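Local coordinates for protein amidase (PDB 5EWQ) that probably hydrolyses the amide bonds of carboxylic acid amides as an amidase of the amidase signature family, at residues S112-I117 / A217-G222; E66-Y71 / G159-G164; V45-V50 / M266-K271; V120-V125 / S206-V211. All coordinates share one frame; numbering follows the deposited sequence.

Contact 1 of 4, residues S112-I117 / A217-G222; sequences SNLYGI and APLAVG
Ile117 and Pro218 bring the two backbones nearest, their CA atoms 7.3 Å apart, where the type II turn from Leu114 to Ile117 comes up against the chain leading into strand 219-223. This is packing inside the mixed sheet domain of the amidase signature fold: the turn leads into strand 118-122, which lies next to strand 219-223 in the sheet. The Ile117 N to Leu114 O hydrogen bond closes the turn, and Gly116 takes its positive-phi position (phi 80°). With Leu114 and Ile117 at the two ends of one tight turn, both side chains can reach Leu219. The contact across the segments is purely apolar. Leu114 and Leu219 cross at about a right angle, and the CD2 methyl of Leu114 reaches the CD1 methyl of Leu219 at 3.5 Å. In Ile117, with CG1 beside the backbone N (chi1 -59°), the CG2 branch is left anti to that N, which lets this one methyl meet both Leu219 CD1 and the proline ring. Val50 of helix 50-58 packs on both Ile117 and Leu219, while Leu114 also rests on Thr275 and Ala279 of helix 270-280. Ile117 CG2 comes to the CB-CG edge of the proline, 3.9 Å from Pro218 CG and 4.0 Å from Pro218 CB.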
loop_
_atom_site.group_PDB
_atom_site.type_symbol
_atom_site.label_atom_id
_atom_site.label_comp_id
_atom_site.label_asym_id
_atom_site.label_seq_id
_atom_site.Cartn_x
_atom_site.Cartn_y
_atom_site.Cartn_z
ATOM N N SER A 112 9.897 13.928 15.441
ATOM C CA SER A 112 9.704 12.586 14.904
ATOM C C SER A 112 10.539 12.345 13.651
ATOM O O SER A 112 11.028 13.287 13.029
ATOM C CB SER A 112 8.224 12.345 14.596
ATOM N N ASN A 113 10.697 11.076 13.286
ATOM C CA ASN A 113 11.429 10.706 12.079
ATOM C C ASN A 113 10.675 11.094 10.812
ATOM O O ASN A 113 11.250 11.146 9.724
ATOM C CB ASN A 113 11.713 9.203 12.067
ATOM C CG ASN A 113 12.818 8.807 13.025
ATOM O OD1 ASN A 113 13.844 9.479 13.119
ATOM N ND2 ASN A 113 12.614 7.706 13.740
ATOM N N LEU A 114 9.382 11.368 10.963
ATOM C CA LEU A 114 8.514 11.658 9.828
ATOM C C LEU A 114 8.436 13.145 9.506
ATOM O O LEU A 114 7.796 13.538 8.530
ATOM C CB LEU A 114 7.109 11.122 10.098
ATOM C CG LEU A 114 6.989 9.604 10.186
ATOM C CD1 LEU A 114 5.659 9.210 10.789
ATOM C CD2 LEU A 114 7.143 8.998 8.810
ATOM N N TYR A 115 9.085 13.969 10.325
ATOM C CA TYR A 115 9.025 15.416 10.151
ATOM C C TYR A 115 9.611 15.845 8.809
ATOM O O TYR A 115 10.763 15.547 8.498
ATOM C CB TYR A 115 9.758 16.131 11.289
ATOM C CG TYR A 115 9.622 17.638 11.236
ATOM C CD1 TYR A 115 8.560 18.281 11.857
ATOM C CD2 TYR A 115 10.552 18.417 10.556
ATOM C CE1 TYR A 115 8.427 19.654 11.806
ATOM C CE2 TYR A 115 10.426 19.790 10.499
ATOM C CZ TYR A 115 9.362 20.404 11.126
ATOM O OH TYR A 115 9.233 21.772 11.073
ATOM N N GLY A 116 8.802 16.543 8.016
ATOM C CA GLY A 116 9.243 17.068 6.737
ATOM C C GLY A 116 9.244 16.037 5.624
ATOM O O GLY A 116 9.488 16.367 4.464
ATOM N N ILE A 117 8.970 14.786 5.977
ATOM C CA ILE A 117 8.963 13.702 5.003
ATOM C C ILE A 117 7.678 13.690 4.181
ATOM O O ILE A 117 6.583 13.575 4.734
ATOM C CB ILE A 117 9.129 12.330 5.685
ATOM C CG1 ILE A 117 10.443 12.276 6.465
ATOM C CG2 ILE A 117 9.073 11.212 4.654
ATOM C CD1 ILE A 117 11.672 12.476 5.605
ATOM N N ALA A 217 8.812 9.018 -3.945
ATOM C CA ALA A 217 8.482 9.353 -2.565
ATOM C C ALA A 217 9.216 8.409 -1.617
ATOM O O ALA A 217 9.484 7.261 -1.970
ATOM C CB ALA A 217 6.978 9.276 -2.338
ATOM N N PRO A 218 9.550 8.890 -0.409
ATOM C CA PRO A 218 10.224 8.033 0.572
ATOM C C PRO A 218 9.277 6.984 1.134
ATOM O O PRO A 218 9.660 5.827 1.303
ATOM C CB PRO A 218 10.659 9.016 1.671
ATOM C CG PRO A 218 10.468 10.384 1.093
ATOM C CD PRO A 218 9.362 10.255 0.101
ATOM N N LEU A 219 8.047 7.400 1.416
ATOM C CA LEU A 219 7.048 6.523 2.014
ATOM C C LEU A 219 5.722 6.611 1.268
ATOM O O LEU A 219 5.476 7.568 0.534
ATOM C CB LEU A 219 6.846 6.877 3.487
ATOM C CG LEU A 219 8.111 6.862 4.344
ATOM C CD1 LEU A 219 7.818 7.368 5.738
ATOM C CD2 LEU A 219 8.694 5.464 4.393
ATOM N N ALA A 220 4.867 5.611 1.462
ATOM C CA ALA A 220 3.569 5.584 0.800
ATOM C C ALA A 220 2.532 4.832 1.625
ATOM O O ALA A 220 2.870 3.941 2.405
ATOM C CB ALA A 220 3.693 4.965 -0.579
ATOM N N VAL A 221 1.267 5.195 1.441
ATOM C CA VAL A 221 0.168 4.548 2.147
ATOM C C VAL A 221 -0.715 3.766 1.181
ATOM O O VAL A 221 -1.172 4.302 0.171
ATOM C CB VAL A 221 -0.699 5.571 2.905
ATOM C CG1 VAL A 221 -1.874 4.878 3.579
ATOM C CG2 VAL A 221 0.141 6.322 3.925
ATOM N N GLY A 222 -0.949 2.496 1.496
ATOM C CA GLY A 222 -1.811 1.659 0.684
ATOM C C GLY A 222 -2.946 1.064 1.493
ATOM O O GLY A 222 -2.931 1.106 2.723
#

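Contact 2 of 4, residues E66-Y71 / G159-G164; sequences ELTSIY and GAFVLG
Thr68 meets two residues of segment 159-164 with its two branches. Its OG1 comes to the edge of the Phe161 ring, near the ring plane and 3.4 Å from Phe161 CZ, and its CG2 methyl lies 3.8 Å from Leu163 CD1. The other methyl of Leu163, CD2, touches Tyr71 CB at 3.9 Å, one helical turn further on. Leu163 thus spreads its fork across the helix face, CG held anti to the backbone N (chi1 174°). Phe161 has CG between its backbone N and carbonyl carbon (chi1 72°), and the ring reaches across to the helix from a CB that does not itself face it. The hydroxyl at the ring edge has its polar partner within its own helix, a hydrogen bond to Tyr64 O. Here helix 64-79 lies against one face of the large mixed sheet in the alpha/beta core of the amidase signature fold; the short axes approach to 10.6 Å and run at 24° to each other. Next outward, Pro118 of the neighbouring strand touches Leu67, Tyr71, Phe161 and Leu163. Helix 95-104 packs beside them, with Ala99 on Thr68 and Leu102 on Phe161.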
loop_
_atom_site.group_PDB
_atom_site.type_symbol
_atom_site.label_atom_id
_atom_site.label_comp_id
_atom_site.label_asym_id
_atom_site.label_seq_id
_atom_site.Cartn_x
_atom_site.Cartn_y
_atom_site.Cartn_z
ATOM N N GLU A 66 14.173 21.097 -1.099
ATOM C CA GLU A 66 14.964 20.425 -2.123
ATOM C C GLU A 66 14.508 18.983 -2.305
ATOM O O GLU A 66 14.429 18.485 -3.427
ATOM C CB GLU A 66 16.451 20.461 -1.768
ATOM C CG GLU A 66 17.090 21.833 -1.875
ATOM C CD GLU A 66 18.543 21.828 -1.445
ATOM O OE1 GLU A 66 18.805 21.652 -0.237
ATOM O OE2 GLU A 66 19.424 21.994 -2.314
ATOM N N LEU A 67 14.210 18.321 -1.191
ATOM C CA LEU A 67 13.758 16.934 -1.211
ATOM C C LEU A 67 12.451 16.794 -1.982
ATOM O O LEU A 67 12.280 15.861 -2.767
ATOM C CB LEU A 67 13.587 16.408 0.215
ATOM C CG LEU A 67 13.125 14.957 0.355
ATOM C CD1 LEU A 67 14.135 14.011 -0.270
ATOM C CD2 LEU A 67 12.891 14.607 1.815
ATOM N N THR A 68 11.535 17.728 -1.754
ATOM C CA THR A 68 10.251 17.727 -2.442
ATOM C C THR A 68 10.433 18.032 -3.926
ATOM O O THR A 68 9.755 17.455 -4.776
ATOM C CB THR A 68 9.280 18.750 -1.818
ATOM O OG1 THR A 68 9.123 18.472 -0.421
ATOM C CG2 THR A 68 7.920 18.691 -2.498
ATOM N N SER A 69 11.361 18.936 -4.228
ATOM C CA SER A 69 11.629 19.342 -5.605
ATOM C C SER A 69 12.119 18.175 -6.455
ATOM O O SER A 69 11.728 18.034 -7.614
ATOM C CB SER A 69 12.660 20.472 -5.639
ATOM O OG SER A 69 13.928 20.021 -5.198
ATOM N N ILE A 70 12.979 17.343 -5.873
ATOM C CA ILE A 70 13.529 16.189 -6.576
ATOM C C ILE A 70 12.434 15.202 -6.963
ATOM O O ILE A 70 12.371 14.747 -8.105
ATOM C CB ILE A 70 14.587 15.462 -5.722
ATOM C CG1 ILE A 70 15.770 16.388 -5.439
ATOM C CG2 ILE A 70 15.062 14.196 -6.419
ATOM C CD1 ILE A 70 16.826 15.773 -4.549
ATOM N N TYR A 71 11.568 14.883 -6.007
ATOM C CA TYR A 71 10.474 13.947 -6.240
ATOM C C TYR A 71 9.519 14.450 -7.317
ATOM O O TYR A 71 9.153 13.704 -8.223
ATOM C CB TYR A 71 9.716 13.688 -4.938
ATOM C CG TYR A 71 10.500 12.864 -3.945
ATOM C CD1 TYR A 71 11.219 11.750 -4.356
ATOM C CD2 TYR A 71 10.535 13.205 -2.601
ATOM C CE1 TYR A 71 11.941 10.992 -3.456
ATOM C CE2 TYR A 71 11.257 12.456 -1.693
ATOM C CZ TYR A 71 11.957 11.349 -2.126
ATOM O OH TYR A 71 12.678 10.595 -1.228
ATOM N N GLY A 159 4.797 16.018 11.639
ATOM C CA GLY A 159 5.582 16.801 10.702
ATOM C C GLY A 159 5.470 16.375 9.252
ATOM O O GLY A 159 5.833 17.130 8.350
ATOM N N ALA A 160 4.970 15.165 9.020
ATOM C CA ALA A 160 4.831 14.646 7.664
ATOM C C ALA A 160 3.736 15.385 6.903
ATOM O O ALA A 160 2.820 15.946 7.504
ATOM C CB ALA A 160 4.541 13.153 7.693
ATOM N N PHE A 161 3.839 15.388 5.577
ATOM C CA PHE A 161 2.834 16.021 4.734
ATOM C C PHE A 161 2.574 15.182 3.489
ATOM O O PHE A 161 3.448 14.445 3.034
ATOM C CB PHE A 161 3.266 17.437 4.341
ATOM C CG PHE A 161 4.397 17.477 3.350
ATOM C CD1 PHE A 161 5.709 17.332 3.768
ATOM C CD2 PHE A 161 4.147 17.673 2.000
ATOM C CE1 PHE A 161 6.751 17.372 2.859
ATOM C CE2 PHE A 161 5.183 17.713 1.086
ATOM C CZ PHE A 161 6.487 17.563 1.517
ATOM N N VAL A 162 1.369 15.298 2.941
ATOM C CA VAL A 162 0.999 14.530 1.761
ATOM C C VAL A 162 1.555 15.160 0.486
ATOM O O VAL A 162 1.133 16.243 0.079
ATOM C CB VAL A 162 -0.528 14.392 1.632
ATOM C CG1 VAL A 162 -0.878 13.529 0.430
ATOM C CG2 VAL A 162 -1.115 13.804 2.904
ATOM N N LEU A 163 2.506 14.472 -0.137
ATOM C CA LEU A 163 3.109 14.940 -1.379
ATOM C C LEU A 163 2.118 14.853 -2.534
ATOM O O LEU A 163 2.032 15.760 -3.363
ATOM C CB LEU A 163 4.365 14.130 -1.703
ATOM C CG LEU A 163 5.036 14.420 -3.047
ATOM C CD1 LEU A 163 5.532 15.856 -3.106
ATOM C CD2 LEU A 163 6.173 13.442 -3.301
ATOM N N GLY A 164 1.372 13.754 -2.578
ATOM C CA GLY A 164 0.388 13.538 -3.623
ATOM C C GLY A 164 -0.369 12.238 -3.429
ATOM O O GLY A 164 -0.326 11.641 -2.354
#

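Contact 3 of 4, residues V45-V50 / M266-K271; sequences VVNATV and MARTVK
Arg268 sets off toward the 45-50 loop and runs extended from CG to NE, which carries the guanidinium past Asn47 to the carbonyl of Ala48. Arg268 NH2 ends 3.3 Å from Ala48 O, the carbonyl oxygen standing obliquely to the guanidinium plane. Asn47, exposed to solvent, brings its side-chain end in, and its OD1 lies 4.2 Å from Arg268 CD, against the aliphatic part of the arginine; the same OD1 accepts a hydrogen bond from Arg508. The second meeting is between two threonines that cross at a slant, the Thr49 CG2 methyl 3.7 Å from Thr269 OG1. Both threonines occupy N-cap positions, Thr49 ahead of helix 50-58 and Thr269 ahead of helix 270-280, so two helix starts are set side by side. The Thr269 side chain makes no capping bond, whereas Thr49 has OG1 between its backbone N and carbonyl carbon (chi1 68°), from where it weakly caps its helix. Asp215 joins the two segments from outside, pairing with Arg268 NH1 in a salt bridge and taking the N-H of Asn47, the third residue of the type II turn from Val45 to Ala48. Asp215 thus ties the arginine to the turn, and its carboxylate would be expected to balance the arginine's charge, while Asp272 links the two helix starts by binding Val50 N.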
loop_
_atom_site.group_PDB
_atom_site.type_symbol
_atom_site.label_atom_id
_atom_site.label_comp_id
_atom_site.label_asym_id
_atom_site.label_seq_id
_atom_site.Cartn_x
_atom_site.Cartn_y
_atom_site.Cartn_z
ATOM N N VAL A 45 19.817 11.310 -3.035
ATOM C CA VAL A 45 18.530 11.066 -2.391
ATOM C C VAL A 45 17.935 9.716 -2.795
ATOM O O VAL A 45 17.370 9.003 -1.962
ATOM C CB VAL A 45 17.526 12.198 -2.720
ATOM C CG1 VAL A 45 16.092 11.750 -2.476
ATOM C CG2 VAL A 45 17.849 13.441 -1.905
ATOM N N VAL A 46 18.075 9.367 -4.070
ATOM C CA VAL A 46 17.543 8.112 -4.596
ATOM C C VAL A 46 18.069 6.899 -3.829
ATOM O O VAL A 46 19.270 6.780 -3.585
ATOM C CB VAL A 46 17.876 7.953 -6.098
ATOM C CG1 VAL A 46 17.585 6.536 -6.572
ATOM C CG2 VAL A 46 17.096 8.965 -6.924
ATOM N N ASN A 47 17.143 6.024 -3.434
ATOM C CA ASN A 47 17.440 4.777 -2.726
ATOM C C ASN A 47 18.005 5.004 -1.323
ATOM O O ASN A 47 18.541 4.084 -0.705
ATOM C CB ASN A 47 18.403 3.909 -3.545
ATOM C CG ASN A 47 18.340 2.442 -3.157
ATOM O OD1 ASN A 47 17.296 1.946 -2.732
ATOM N ND2 ASN A 47 19.461 1.744 -3.297
ATOM N N ALA A 48 17.876 6.225 -0.818
ATOM C CA ALA A 48 18.304 6.529 0.543
ATOM C C ALA A 48 17.135 6.387 1.511
ATOM O O ALA A 48 16.015 6.798 1.208
ATOM C CB ALA A 48 18.895 7.928 0.621
ATOM N N THR A 49 17.398 5.801 2.673
ATOM C CA THR A 49 16.362 5.603 3.680
ATOM C C THR A 49 15.985 6.923 4.342
ATOM O O THR A 49 16.621 7.949 4.105
ATOM C CB THR A 49 16.808 4.602 4.763
ATOM O OG1 THR A 49 17.867 5.173 5.541
ATOM C CG2 THR A 49 17.288 3.305 4.127
ATOM N N VAL A 50 14.948 6.890 5.173
ATOM C CA VAL A 50 14.476 8.085 5.864
ATOM C C VAL A 50 15.536 8.622 6.823
ATOM O O VAL A 50 15.780 9.828 6.877
ATOM C CB VAL A 50 13.174 7.806 6.642
ATOM C CG1 VAL A 50 12.751 9.033 7.438
ATOM C CG2 VAL A 50 12.071 7.379 5.689
HETATM N N MSE A 266 3.909 1.485 3.198
HETATM C CA MSE A 266 4.695 0.888 2.123
HETATM C C MSE A 266 5.969 1.688 1.868
HETATM O O MSE A 266 5.935 2.915 1.771
HETATM C CB MSE A 266 3.866 0.789 0.839
HETATM C CG MSE A 266 2.569 0.004 0.994
HETATM SE SE MSE A 266 1.581 -0.216 -0.667
HETATM C CE MSE A 266 2.807 -1.418 -1.581
ATOM N N ALA A 267 7.093 0.985 1.766
ATOM C CA ALA A 267 8.384 1.623 1.527
ATOM C C ALA A 267 9.365 0.647 0.884
ATOM O O ALA A 267 9.017 -0.500 0.606
ATOM C CB ALA A 267 8.952 2.167 2.826
ATOM N N ARG A 268 10.588 1.107 0.647
ATOM C CA ARG A 268 11.628 0.245 0.099
ATOM C C ARG A 268 12.259 -0.581 1.211
ATOM O O ARG A 268 12.726 -1.697 0.986
ATOM C CB ARG A 268 12.706 1.067 -0.609
ATOM C CG ARG A 268 12.210 2.355 -1.230
ATOM C CD ARG A 268 13.361 3.138 -1.843
ATOM N NE ARG A 268 12.942 4.462 -2.291
ATOM C CZ ARG A 268 12.975 5.552 -1.530
ATOM N NH1 ARG A 268 12.574 6.717 -2.018
ATOM N NH2 ARG A 268 13.410 5.474 -0.280
ATOM N N THR A 269 12.265 -0.015 2.413
ATOM C CA THR A 269 12.930 -0.627 3.554
ATOM C C THR A 269 11.939 -0.933 4.673
ATOM O O THR A 269 11.008 -0.163 4.914
ATOM C CB THR A 269 14.048 0.285 4.091
ATOM O OG1 THR A 269 14.849 0.751 2.999
ATOM C CG2 THR A 269 14.929 -0.457 5.086
ATOM N N VAL A 270 12.141 -2.063 5.346
ATOM C CA VAL A 270 11.316 -2.457 6.483
ATOM C C VAL A 270 11.397 -1.408 7.591
ATOM O O VAL A 270 10.414 -1.137 8.282
ATOM C CB VAL A 270 11.748 -3.831 7.036
ATOM C CG1 VAL A 270 10.837 -4.267 8.172
ATOM C CG2 VAL A 270 11.745 -4.869 5.926
ATOM N N LYS A 271 12.580 -0.821 7.740
ATOM C CA LYS A 271 12.811 0.251 8.702
ATOM C C LYS A 271 11.907 1.449 8.428
ATOM O O LYS A 271 11.191 1.916 9.314
ATOM C CB LYS A 271 14.277 0.687 8.663
ATOM C CG LYS A 271 14.632 1.833 9.596
ATOM C CD LYS A 271 14.910 1.339 11.004
ATOM C CE LYS A 271 15.805 2.312 11.761
ATOM N NZ LYS A 271 16.249 1.760 13.071
#

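Contact 4 of 4, residues V120-V125 / S206-V211; sequences VVKDNV and SGSATV
Lys122 and Ser208 bring strand 118-122 and helix 206-213 together, with CA atoms 6.2 Å apart. The close backbones are possible because the residue facing the strand is a small one: Ser208 OG lies 4.0 Å from Lys122 CA and equally far from Lys122 CB. One turn along the helix the contact is made by larger side chains, Val120 CG1 meeting Val211 CG1 at 4.2 Å in an apolar patch that Ala220 of the adjoining strand extends under Val211. No solvent side opens among the touching residues, all of which are buried. Toward the polar end the two segments part, the lysine nitrogen being held instead by residues outside them. Lys122 has CG anti to its backbone N (chi1 -162°) and a fully extended chain beyond it, which carries NZ away from the valines to hydrogen bond with Ser204, Ser205 and Thr223. Ser208 OG turns to the sheet as well, giving its hydrogen bond to Val221 O of strand 219-223. Amidase signature enzymes use a Ser-cisSer-Lys triad, and a buried lysine at a strand end, bonded to serines just ahead of this helix, is consistent with that site. The apolar valines thus hold helix against sheet, while the three hydroxyl partners fix the lysine nitrogen.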
loop_
_atom_site.group_PDB
_atom_site.type_symbol
_atom_site.label_atom_id
_atom_site.label_comp_id
_atom_site.label_asym_id
_atom_site.label_seq_id
_atom_site.Cartn_x
_atom_site.Cartn_y
_atom_site.Cartn_z
ATOM N N VAL A 120 3.016 9.771 0.054
ATOM C CA VAL A 120 2.002 9.608 -0.979
ATOM C C VAL A 120 0.949 8.596 -0.545
ATOM O O VAL A 120 1.248 7.417 -0.357
ATOM C CB VAL A 120 2.618 9.158 -2.319
ATOM C CG1 VAL A 120 1.525 8.780 -3.306
ATOM C CG2 VAL A 120 3.500 10.253 -2.893
ATOM N N VAL A 121 -0.284 9.062 -0.384
ATOM C CA VAL A 121 -1.377 8.187 0.025
ATOM C C VAL A 121 -2.149 7.674 -1.187
ATOM O O VAL A 121 -2.120 8.281 -2.256
ATOM C CB VAL A 121 -2.346 8.903 0.984
ATOM C CG1 VAL A 121 -1.612 9.334 2.245
ATOM C CG2 VAL A 121 -2.987 10.101 0.299
ATOM N N LYS A 122 -2.832 6.548 -1.015
ATOM C CA LYS A 122 -3.606 5.942 -2.091
ATOM C C LYS A 122 -4.747 6.870 -2.510
ATOM O O LYS A 122 -5.200 7.700 -1.721
ATOM C CB LYS A 122 -4.142 4.578 -1.650
ATOM C CG LYS A 122 -4.597 3.670 -2.780
ATOM C CD LYS A 122 -4.949 2.288 -2.248
ATOM C CE LYS A 122 -5.318 1.335 -3.370
ATOM N NZ LYS A 122 -5.603 -0.037 -2.868
ATOM N N ASP A 123 -5.206 6.728 -3.750
ATOM C CA ASP A 123 -6.202 7.633 -4.321
ATOM C C ASP A 123 -7.565 7.532 -3.628
ATOM O O ASP A 123 -8.460 8.340 -3.882
ATOM C CB ASP A 123 -6.356 7.361 -5.822
ATOM C CG ASP A 123 -7.190 8.417 -6.528
ATOM O OD1 ASP A 123 -6.659 9.514 -6.802
ATOM O OD2 ASP A 123 -8.376 8.147 -6.814
ATOM N N ASN A 124 -7.719 6.547 -2.750
ATOM C CA ASN A 124 -8.965 6.380 -2.010
ATOM C C ASN A 124 -8.875 6.931 -0.589
ATOM O O ASN A 124 -9.709 6.616 0.259
ATOM C CB ASN A 124 -9.370 4.905 -1.976
ATOM C CG ASN A 124 -8.351 4.033 -1.266
ATOM O OD1 ASN A 124 -7.240 4.469 -0.968
ATOM N ND2 ASN A 124 -8.724 2.785 -1.002
ATOM N N VAL A 125 -7.863 7.755 -0.336
ATOM C CA VAL A 125 -7.660 8.347 0.985
ATOM C C VAL A 125 -7.971 9.843 0.965
ATOM O O VAL A 125 -7.461 10.580 0.121
ATOM C CB VAL A 125 -6.220 8.127 1.479
ATOM C CG1 VAL A 125 -6.043 8.703 2.875
ATOM C CG2 VAL A 125 -5.878 6.645 1.466
ATOM N N SER A 206 -1.166 -0.423 -6.522
ATOM C CA SER A 206 -0.096 -0.436 -7.514
ATOM C C SER A 206 0.768 0.818 -7.429
ATOM O O SER A 206 1.993 0.733 -7.335
ATOM C CB SER A 206 -0.680 -0.569 -8.923
ATOM O OG SER A 206 -1.548 0.513 -9.218
ATOM N N GLY A 207 0.121 1.979 -7.461
ATOM C CA GLY A 207 0.819 3.252 -7.431
ATOM C C GLY A 207 1.602 3.495 -6.155
ATOM O O GLY A 207 2.687 4.076 -6.188
ATOM N N SER A 208 1.049 3.058 -5.029
ATOM C CA SER A 208 1.711 3.224 -3.741
ATOM C C SER A 208 2.995 2.404 -3.686
ATOM O O SER A 208 3.929 2.746 -2.964
ATOM C CB SER A 208 0.776 2.825 -2.600
ATOM O OG SER A 208 -0.369 3.659 -2.568
ATOM N N ALA A 209 3.033 1.324 -4.456
ATOM C CA ALA A 209 4.227 0.497 -4.558
ATOM C C ALA A 209 5.242 1.128 -5.503
ATOM O O ALA A 209 6.448 1.029 -5.290
ATOM C CB ALA A 209 3.866 -0.903 -5.029
ATOM N N THR A 210 4.742 1.782 -6.545
ATOM C CA THR A 210 5.596 2.336 -7.589
ATOM C C THR A 210 6.329 3.597 -7.140
ATOM O O THR A 210 7.502 3.787 -7.464
ATOM C CB THR A 210 4.782 2.658 -8.856
ATOM O OG1 THR A 210 3.990 1.522 -9.225
ATOM C CG2 THR A 210 5.704 3.024 -10.008
ATOM N N VAL A 211 5.638 4.452 -6.393
ATOM C CA VAL A 211 6.206 5.727 -5.961
ATOM C C VAL A 211 7.431 5.547 -5.066
ATOM O O VAL A 211 8.327 6.389 -5.060
ATOM C CB VAL A 211 5.162 6.587 -5.219
ATOM C CG1 VAL A 211 4.092 7.070 -6.183
ATOM C CG2 VAL A 211 4.540 5.808 -4.071
#

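In the fold
All four contacts bear on the large mixed sheet. Contact 4 lies deepest, its centre about 6 Å from the centre of the chain; the centre of contact 2 lies furthest out, at about 18 Å, yet that contact is still buried, and contact 3 alone includes a solvent-exposed residue. Strands 161-166, 118-122, 219-223 and 263-267 are successive neighbours, so contacts 2, 4, 1 and 3 are stitched together by probable backbone hydrogen bonds such as Gly164 O to Val121 N and Ala220 O to Met266 N. Chemistry follows place: methyls in contact 1, methyls with a ring edge in contact 2, valines beside a lysine held by hydroxyls in contact 4, and a buried arginine and an exposed asparagine in contact 3.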